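Local coordinates for protein, related to general stress protein 26(GS26) of B.subtilis (Clostridium acetobutylicum, PDB 2HQ7), which is related to general stress protein 26 and, as a member of the pyridoxamine 5'-phosphate oxidase family, probably binds a flavin and acts as an oxidoreductase, at residues I20-G24 and I34-M38. Residues are numbered along the deposited sequence.
Sequences IVMVG and IKAMM
This is the antiparallel pairing of two neighbouring strands in a beta hairpin, 20-26 with 32-43, its centre about 6 Å from the centre of the chain, in the curled antiparallel sheet of an FMN-binding split-barrel fold, as expected for the pyridoxamine 5'-phosphate oxidase family. Both backbones are extended, and the segment axes approach to 4.5 Å at 146°, so the pair is twisted 34° away from exactly antiparallel. The register puts Ile20 opposite Met38, Met22 opposite Ala36 and Gly24 opposite Ile34 as non-hydrogen-bonded pairs. Between them, Val21–Met37 and Val23–Lys35 are hydrogen-bonded pairs: Val21 N to Met37 O is 2.8 Å, Met37 N to Val21 O 2.7 Å, Val23 N to Lys35 O 2.7 Å and Lys35 N to Val23 O 3.0 Å. The face carrying Ile20, Met22, Ile34 and Ala36 packs on the second subunit, with Tyr71 of that subunit against Met22 and Ala36. Here Ile20 CG2 lies 3.8 Å from Ala36 CB, and selenomethionine Met22 (chi1 m, chi2 -98°, chi3 90°) brings CE to 3.7 Å from Ala36 CB. On the other face Val21 and Val23 touch strand 67-74 of their own chain; Val23, chi1 t, sets CG2 3.7 Å from SE of selenomethionine Met37.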
ATOM      1  N   ILE B  20      -7.664   2.120   9.580  1.00 45.90           N
ATOM      2  CA  ILE B  20      -7.458   2.081   8.122  1.00 43.63           C
ATOM      3  C   ILE B  20      -6.328   1.147   7.770  1.00 39.02           C
ATOM      4  O   ILE B  20      -5.274   1.198   8.371  1.00 38.14           O
ATOM      5  CB  ILE B  20      -7.098   3.478   7.543  1.00 45.43           C
ATOM      6  CG1 ILE B  20      -8.065   4.549   8.052  1.00 48.29           C
ATOM      7  CG2 ILE B  20      -7.144   3.464   6.017  1.00 40.58           C
ATOM      8  CD1 ILE B  20      -9.530   4.219   7.773  1.00 51.42           C
ATOM      9  N   VAL B  21      -6.546   0.286   6.794  1.00 35.12           N
ATOM     10  CA  VAL B  21      -5.496  -0.602   6.357  1.00 34.81           C
ATOM     11  C   VAL B  21      -5.371  -0.475   4.857  1.00 30.58           C
ATOM     12  O   VAL B  21      -6.378  -0.369   4.142  1.00 34.66           O
ATOM     13  CB  VAL B  21      -5.766  -2.093   6.753  1.00 36.80           C
ATOM     14  CG1 VAL B  21      -6.930  -2.606   6.079  1.00 38.30           C
ATOM     15  CG2 VAL B  21      -4.598  -2.953   6.385  1.00 35.18           C
HETATM   16  N   MSE B  22      -4.135  -0.546   4.386  1.00 29.18           N
HETATM   17  CA  MSE B  22      -3.842  -0.466   2.961  1.00 28.34           C
HETATM   18  C   MSE B  22      -3.892  -1.875   2.424  1.00 22.81           C
HETATM   19  O   MSE B  22      -3.219  -2.767   2.965  1.00 25.85           O
HETATM   20  CB  MSE B  22      -2.441   0.007   2.738  1.00 24.85           C
HETATM   21  CG  MSE B  22      -1.942   1.144   3.561  1.00 47.97           C
HETATM   22 SE   MSE B  22      -2.175   2.603   2.446  0.75 78.43          SE
HETATM   23  CE  MSE B  22      -3.978   2.974   3.101  1.00 25.70           C
ATOM     24  N   VAL B  23      -4.633  -2.101   1.360  1.00 27.41           N
ATOM     25  CA  VAL B  23      -4.827  -3.460   0.879  1.00 24.01           C
ATOM     26  C   VAL B  23      -4.305  -3.558  -0.541  1.00 26.94           C
ATOM     27  O   VAL B  23      -4.822  -2.882  -1.449  1.00 27.34           O
ATOM     28  CB  VAL B  23      -6.295  -3.837   0.855  1.00 26.22           C
ATOM     29  CG1 VAL B  23      -6.452  -5.225   0.273  1.00 18.52           C
ATOM     30  CG2 VAL B  23      -6.893  -3.717   2.217  1.00 28.78           C
ATOM     31  N   GLY B  24      -3.313  -4.419  -0.742  1.00 25.74           N
ATOM     32  CA  GLY B  24      -2.777  -4.666  -2.056  1.00 23.75           C
ATOM     33  C   GLY B  24      -3.448  -5.849  -2.745  1.00 24.92           C
ATOM     34  O   GLY B  24      -3.601  -6.890  -2.156  1.00 26.83           O
ATOM     35  N   ILE B  34      -3.423  -0.742  -4.928  1.00 26.05           N
ATOM     36  CA  ILE B  34      -3.551  -0.542  -3.505  1.00 26.90           C
ATOM     37  C   ILE B  34      -4.776   0.313  -3.264  1.00 25.65           C
ATOM     38  O   ILE B  34      -4.949   1.345  -3.931  1.00 22.71           O
ATOM     39  CB  ILE B  34      -2.325   0.196  -2.907  1.00 25.66           C
ATOM     40  CG1 ILE B  34      -1.050  -0.622  -3.105  1.00 29.16           C
ATOM     41  CG2 ILE B  34      -2.544   0.478  -1.426  1.00 24.16           C
ATOM     42  CD1 ILE B  34       0.287   0.127  -2.706  1.00 26.74           C
ATOM     43  N   LYS B  35      -5.598  -0.117  -2.303  1.00 27.95           N
ATOM     44  CA  LYS B  35      -6.736   0.645  -1.792  1.00 29.31           C
ATOM     45  C   LYS B  35      -6.752   0.668  -0.275  1.00 27.49           C
ATOM     46  O   LYS B  35      -6.368  -0.316   0.357  1.00 26.95           O
ATOM     47  CB  LYS B  35      -8.034  -0.010  -2.256  1.00 29.89           C
ATOM     48  CG  LYS B  35      -9.222   0.882  -2.155  1.00 38.49           C
ATOM     49  CD  LYS B  35     -10.403   0.226  -2.834  1.00 37.55           C
ATOM     50  CE  LYS B  35     -11.657   1.065  -2.739  1.00 46.22           C
ATOM     51  NZ  LYS B  35     -12.724   0.470  -3.607  1.00 51.73           N
ATOM     52  N   ALA B  36      -7.207   1.785   0.299  1.00 28.65           N
ATOM     53  CA  ALA B  36      -7.496   1.879   1.737  1.00 26.47           C
ATOM     54  C   ALA B  36      -8.822   1.170   2.077  1.00 27.97           C
ATOM     55  O   ALA B  36      -9.799   1.244   1.332  1.00 26.72           O
ATOM     56  CB  ALA B  36      -7.522   3.339   2.203  1.00 27.41           C
HETATM   57  N   MSE B  37      -8.806   0.387   3.147  1.00 26.93           N
HETATM   58  CA  MSE B  37     -10.007  -0.279   3.632  1.00 30.34           C
HETATM   59  C   MSE B  37     -10.112  -0.095   5.114  1.00 31.77           C
HETATM   60  O   MSE B  37      -9.174   0.360   5.749  1.00 28.24           O
HETATM   61  CB  MSE B  37      -9.978  -1.759   3.288  1.00 29.54           C
HETATM   62  CG  MSE B  37     -10.239  -2.011   1.840  1.00 34.37           C
HETATM   63 SE   MSE B  37     -10.503  -3.894   1.449  0.75 35.75          SE
HETATM   64  CE  MSE B  37     -11.866  -4.390   2.747  1.00 71.06           C
HETATM   65  N   MSE B  38     -11.277  -0.396   5.664  1.00 37.15           N
HETATM   66  CA  MSE B  38     -11.501  -0.194   7.090  1.00 44.89           C
HETATM   67  C   MSE B  38     -11.415  -1.544   7.792  1.00 35.87           C
HETATM   68  O   MSE B  38     -11.937  -2.555   7.300  1.00 32.17           O
HETATM   69  CB  MSE B  38     -12.846   0.512   7.336  1.00 45.16           C
HETATM   70  CG  MSE B  38     -13.533   0.172   8.658  1.00 58.16           C
HETATM   71 SE   MSE B  38     -14.984   1.440   9.096  0.75 75.26          SE
HETATM   72  CE  MSE B  38     -13.786   2.940   9.587  1.00 60.57           C
TER